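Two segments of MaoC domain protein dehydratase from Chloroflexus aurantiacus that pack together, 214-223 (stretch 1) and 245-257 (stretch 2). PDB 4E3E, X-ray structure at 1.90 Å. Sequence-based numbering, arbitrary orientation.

Stretch 1, residues 214-223: EEAEHMQATR
Stretch 2 (245-257) RRIVYGGHIISLA

The guanidinium of Arg246 lies with one face over the carboxylate of Glu215, so this salt bridge works by charge alone: Glu215 OE1 is 3.5 Å from Arg246 NE, well out of the guanidinium plane, and no N-H points at it. Glu215 (chi1 m, chi2 m) has its CA-to-CB bond sideways, but its end comes nearer to stretch 2. Water supplies the directed bonds. One water donates to Glu215 OE2 and to Arg246 O, both at 2.8 Å; a second donates to Glu215 OE2 (2.6 Å) and accepts from Arg246 N (2.9 Å) and Arg246 NE (3.1 Å).

Stretch 1 is helical from Glu215 to Arg223, with Glu214 as N-cap residue. Stretch 2 runs extended through Arg246 (phi/psi -62/149) and Val248 (-74/131) to the N-cap residue Tyr249, then becomes helix from Gly250 onward. The helix axes cross at 102° and approach to 10.2 Å. Nearest CA pairs set the register: Glu215–Arg246 8.2 Å, His218–Val248 6.2 Å, Thr222–Tyr249 7.0 Å.

Arg246 (chi1 m, chi2 t, chi3 m) also brings NH2 to 3.3 Å from SE of selenomethionine Met219. His218 (chi1 p, chi2 80°) is held by its own helix, NE2 donating to Glu215 OE1 at 2.7 Å. Val248 CG2 (chi1 t) lies over one face of the His218 ring, 3.9 Å from its centroid, a CH-pi contact suited to a compact aliphatic branch. A third water joins His218 ND1, Thr222 OG1 and Tyr249 N, each at 2.8 Å, while Thr222 OG1 (chi1 m) donates to His218 O at 2.6 Å.

His252 (chi1 t, chi2 74°) makes the direct hydrogen bond between the stretches: NE2 donates to Glu217 OE2 at 2.7 Å, the acid lying at the ring edge. Glu217 is extended (chi1 t, chi2 t), and its OE1 accepts from Glu214 N at 3.0 Å. His218 CB covers a face of the His252 ring, 4.0 Å from the centroid, and Ala221 CB, pointing toward the other stretch, ends 3.6 Å from His252 ND1, a close fit with no side chain beyond the methyl.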

# COMPACT_ATOMS: atom_id res chain seq x y z
N GLU A 214 -10.56 -7.67 -4.12
CA GLU A 214 -9.52 -8.12 -5.07
C GLU A 214 -8.52 -9.04 -4.33
O GLU A 214 -8.35 -8.91 -3.12
CB GLU A 214 -8.80 -6.91 -5.70
CG GLU A 214 -9.67 -6.06 -6.61
CD GLU A 214 -10.25 -6.87 -7.78
OE1 GLU A 214 -9.49 -7.61 -8.44
OE2 GLU A 214 -11.47 -6.77 -8.06
N GLU A 215 -7.88 -9.96 -5.05
CA GLU A 215 -6.88 -10.84 -4.41
C GLU A 215 -5.75 -10.05 -3.75
O GLU A 215 -5.38 -10.33 -2.60
CB GLU A 215 -6.28 -11.84 -5.41
CG GLU A 215 -7.27 -12.85 -5.98
CD GLU A 215 -7.65 -13.97 -5.00
OE1 GLU A 215 -7.24 -13.95 -3.80
OE2 GLU A 215 -8.37 -14.86 -5.44
N ALA A 216 -5.20 -9.07 -4.48
CA ALA A 216 -4.06 -8.29 -4.00
C ALA A 216 -4.46 -7.55 -2.75
O ALA A 216 -3.64 -7.31 -1.87
CB ALA A 216 -3.57 -7.31 -5.06
N GLU A 217 -5.74 -7.18 -2.70
CA GLU A 217 -6.25 -6.37 -1.59
C GLU A 217 -6.29 -7.14 -0.27
O GLU A 217 -5.74 -6.67 0.73
CB GLU A 217 -7.61 -5.78 -1.95
CG GLU A 217 -8.48 -5.29 -0.80
CD GLU A 217 -9.97 -5.37 -1.17
OE1 GLU A 217 -10.29 -5.26 -2.38
OE2 GLU A 217 -10.82 -5.55 -0.27
N HIS A 218 -6.91 -8.32 -0.25
CA HIS A 218 -6.95 -9.07 1.03
C HIS A 218 -5.60 -9.64 1.42
O HIS A 218 -5.22 -9.62 2.61
CB HIS A 218 -8.07 -10.09 1.04
CG HIS A 218 -7.78 -11.30 0.23
ND1 HIS A 218 -6.99 -12.29 0.68
CD2 HIS A 218 -8.18 -11.67 -1.06
CE1 HIS A 218 -6.90 -13.25 -0.27
NE2 HIS A 218 -7.61 -12.85 -1.33
N MSE A 219 -4.79 -10.03 0.43
CA MSE A 219 -3.42 -10.54 0.72
C MSE A 219 -2.62 -9.43 1.32
O MSE A 219 -1.89 -9.65 2.31
CB MSE A 219 -2.69 -11.06 -0.53
CG MSE A 219 -3.37 -12.36 -0.98
SE MSE A 219 -2.43 -12.92 -2.62
CE MSE A 219 -0.64 -13.45 -1.96
N GLN A 220 -2.76 -8.22 0.78
CA GLN A 220 -1.98 -7.10 1.34
C GLN A 220 -2.36 -6.73 2.79
O GLN A 220 -1.47 -6.40 3.60
CB GLN A 220 -2.02 -5.87 0.41
CG GLN A 220 -1.25 -4.64 0.96
CD GLN A 220 -1.03 -3.59 -0.13
OE1 GLN A 220 -1.95 -3.28 -0.88
NE2 GLN A 220 0.18 -3.06 -0.24
N ALA A 221 -3.66 -6.77 3.10
CA ALA A 221 -4.12 -6.53 4.46
C ALA A 221 -3.59 -7.64 5.36
O ALA A 221 -3.04 -7.36 6.43
CB ALA A 221 -5.65 -6.43 4.52
N THR A 222 -3.70 -8.88 4.90
CA THR A 222 -3.28 -10.04 5.71
C THR A 222 -1.76 -10.00 6.03
O THR A 222 -1.35 -10.34 7.16
CB THR A 222 -3.70 -11.36 5.02
OG1 THR A 222 -5.10 -11.26 4.68
CG2 THR A 222 -3.49 -12.58 5.94
N ARG A 223 -0.95 -9.56 5.06
CA ARG A 223 0.50 -9.37 5.27
C ARG A 223 0.80 -8.21 6.21
O ARG A 223 1.77 -8.27 7.00
CB ARG A 223 1.25 -9.19 3.95
CG ARG A 223 1.45 -10.50 3.19
CD ARG A 223 1.87 -10.25 1.74
NE ARG A 223 2.44 -11.45 1.16
CZ ARG A 223 2.40 -11.77 -0.13
NH1 ARG A 223 1.81 -10.97 -1.02
NH2 ARG A 223 2.97 -12.90 -0.54
N ARG A 245 -10.19 -21.77 -4.59
CA ARG A 245 -9.69 -20.42 -4.60
C ARG A 245 -9.29 -20.05 -3.18
O ARG A 245 -9.76 -20.66 -2.22
CB ARG A 245 -10.72 -19.44 -5.18
CG ARG A 245 -12.10 -19.52 -4.56
CD ARG A 245 -13.21 -19.54 -5.60
NE ARG A 245 -14.49 -19.81 -4.95
CZ ARG A 245 -15.54 -18.99 -4.96
NH1 ARG A 245 -15.49 -17.84 -5.63
NH2 ARG A 245 -16.64 -19.33 -4.31
N ARG A 246 -8.42 -19.06 -3.07
CA ARG A 246 -7.99 -18.56 -1.76
C ARG A 246 -9.17 -17.99 -0.99
O ARG A 246 -10.12 -17.48 -1.60
CB ARG A 246 -6.91 -17.50 -1.94
CG ARG A 246 -5.59 -18.05 -2.47
CD ARG A 246 -4.72 -16.96 -3.09
NE ARG A 246 -5.15 -16.65 -4.46
CZ ARG A 246 -4.59 -15.75 -5.26
NH1 ARG A 246 -5.07 -15.59 -6.49
NH2 ARG A 246 -3.55 -15.01 -4.86
N ILE A 247 -9.11 -18.08 0.33
CA ILE A 247 -10.18 -17.63 1.21
C ILE A 247 -9.76 -16.33 1.85
O ILE A 247 -8.61 -16.20 2.32
CB ILE A 247 -10.51 -18.68 2.30
CG1 ILE A 247 -10.93 -20.00 1.63
CG2 ILE A 247 -11.64 -18.19 3.19
CD1 ILE A 247 -10.96 -21.20 2.56
N VAL A 248 -10.67 -15.36 1.84
CA VAL A 248 -10.40 -14.05 2.43
C VAL A 248 -10.42 -14.15 3.94
O VAL A 248 -11.35 -14.72 4.53
CB VAL A 248 -11.41 -12.98 1.94
CG1 VAL A 248 -11.20 -11.65 2.68
CG2 VAL A 248 -11.30 -12.79 0.44
N TYR A 249 -9.38 -13.61 4.57
CA TYR A 249 -9.34 -13.47 6.01
C TYR A 249 -10.66 -12.89 6.52
O TYR A 249 -11.08 -11.78 6.11
CB TYR A 249 -8.17 -12.51 6.37
CG TYR A 249 -8.12 -12.06 7.80
CD1 TYR A 249 -8.31 -12.96 8.87
CD2 TYR A 249 -7.83 -10.70 8.12
CE1 TYR A 249 -8.25 -12.52 10.20
CE2 TYR A 249 -7.78 -10.29 9.44
CZ TYR A 249 -7.99 -11.19 10.47
OH TYR A 249 -7.93 -10.75 11.80
N GLY A 250 -11.31 -13.62 7.42
CA GLY A 250 -12.58 -13.17 8.02
C GLY A 250 -12.53 -11.75 8.59
O GLY A 250 -13.48 -10.99 8.45
N GLY A 251 -11.41 -11.39 9.21
CA GLY A 251 -11.26 -10.05 9.77
C GLY A 251 -11.24 -8.95 8.71
O GLY A 251 -11.57 -7.79 9.01
N HIS A 252 -10.85 -9.29 7.48
CA HIS A 252 -10.94 -8.35 6.36
C HIS A 252 -12.39 -7.97 6.14
O HIS A 252 -12.70 -6.80 5.89
CB HIS A 252 -10.33 -8.97 5.10
CG HIS A 252 -10.15 -8.00 3.94
ND1 HIS A 252 -9.19 -7.06 3.92
CD2 HIS A 252 -10.80 -7.91 2.69
CE1 HIS A 252 -9.24 -6.36 2.77
NE2 HIS A 252 -10.22 -6.91 2.00
N ILE A 253 -13.28 -8.95 6.26
CA ILE A 253 -14.73 -8.68 6.13
C ILE A 253 -15.25 -7.80 7.26
O ILE A 253 -16.06 -6.90 7.03
CB ILE A 253 -15.53 -9.99 6.03
CG1 ILE A 253 -14.92 -10.88 4.94
CG2 ILE A 253 -17.01 -9.73 5.78
CD1 ILE A 253 -14.79 -10.20 3.58
N ILE A 254 -14.76 -8.04 8.47
CA ILE A 254 -15.12 -7.19 9.61
C ILE A 254 -14.74 -5.74 9.31
O ILE A 254 -15.52 -4.79 9.54
CB ILE A 254 -14.48 -7.68 10.93
CG1 ILE A 254 -15.05 -9.04 11.35
CG2 ILE A 254 -14.70 -6.67 12.05
CD1 ILE A 254 -14.26 -9.76 12.43
N SER A 255 -13.53 -5.55 8.80
CA SER A 255 -13.02 -4.21 8.56
C SER A 255 -13.74 -3.48 7.41
O SER A 255 -13.98 -2.27 7.49
CB SER A 255 -11.51 -4.26 8.35
OG SER A 255 -10.85 -4.20 9.61
N LEU A 256 -14.12 -4.22 6.37
CA LEU A 256 -14.94 -3.66 5.34
C LEU A 256 -16.33 -3.24 5.86
O LEU A 256 -16.81 -2.14 5.57
CB LEU A 256 -15.10 -4.67 4.17
CG LEU A 256 -13.86 -4.88 3.26
CD1 LEU A 256 -14.05 -6.09 2.35
CD2 LEU A 256 -13.55 -3.65 2.41
N ALA A 257 -16.98 -4.14 6.62
CA ALA A 257 -18.30 -3.86 7.18
C ALA A 257 -18.27 -2.61 8.04
O ALA A 257 -19.17 -1.75 7.94
CB ALA A 257 -18.82 -5.06 7.98
O HOH W 1 -10.26 -15.47 -3.51
O HOH W 2 -7.94 -17.46 -5.48
O HOH W 3 -6.91 -12.92 3.39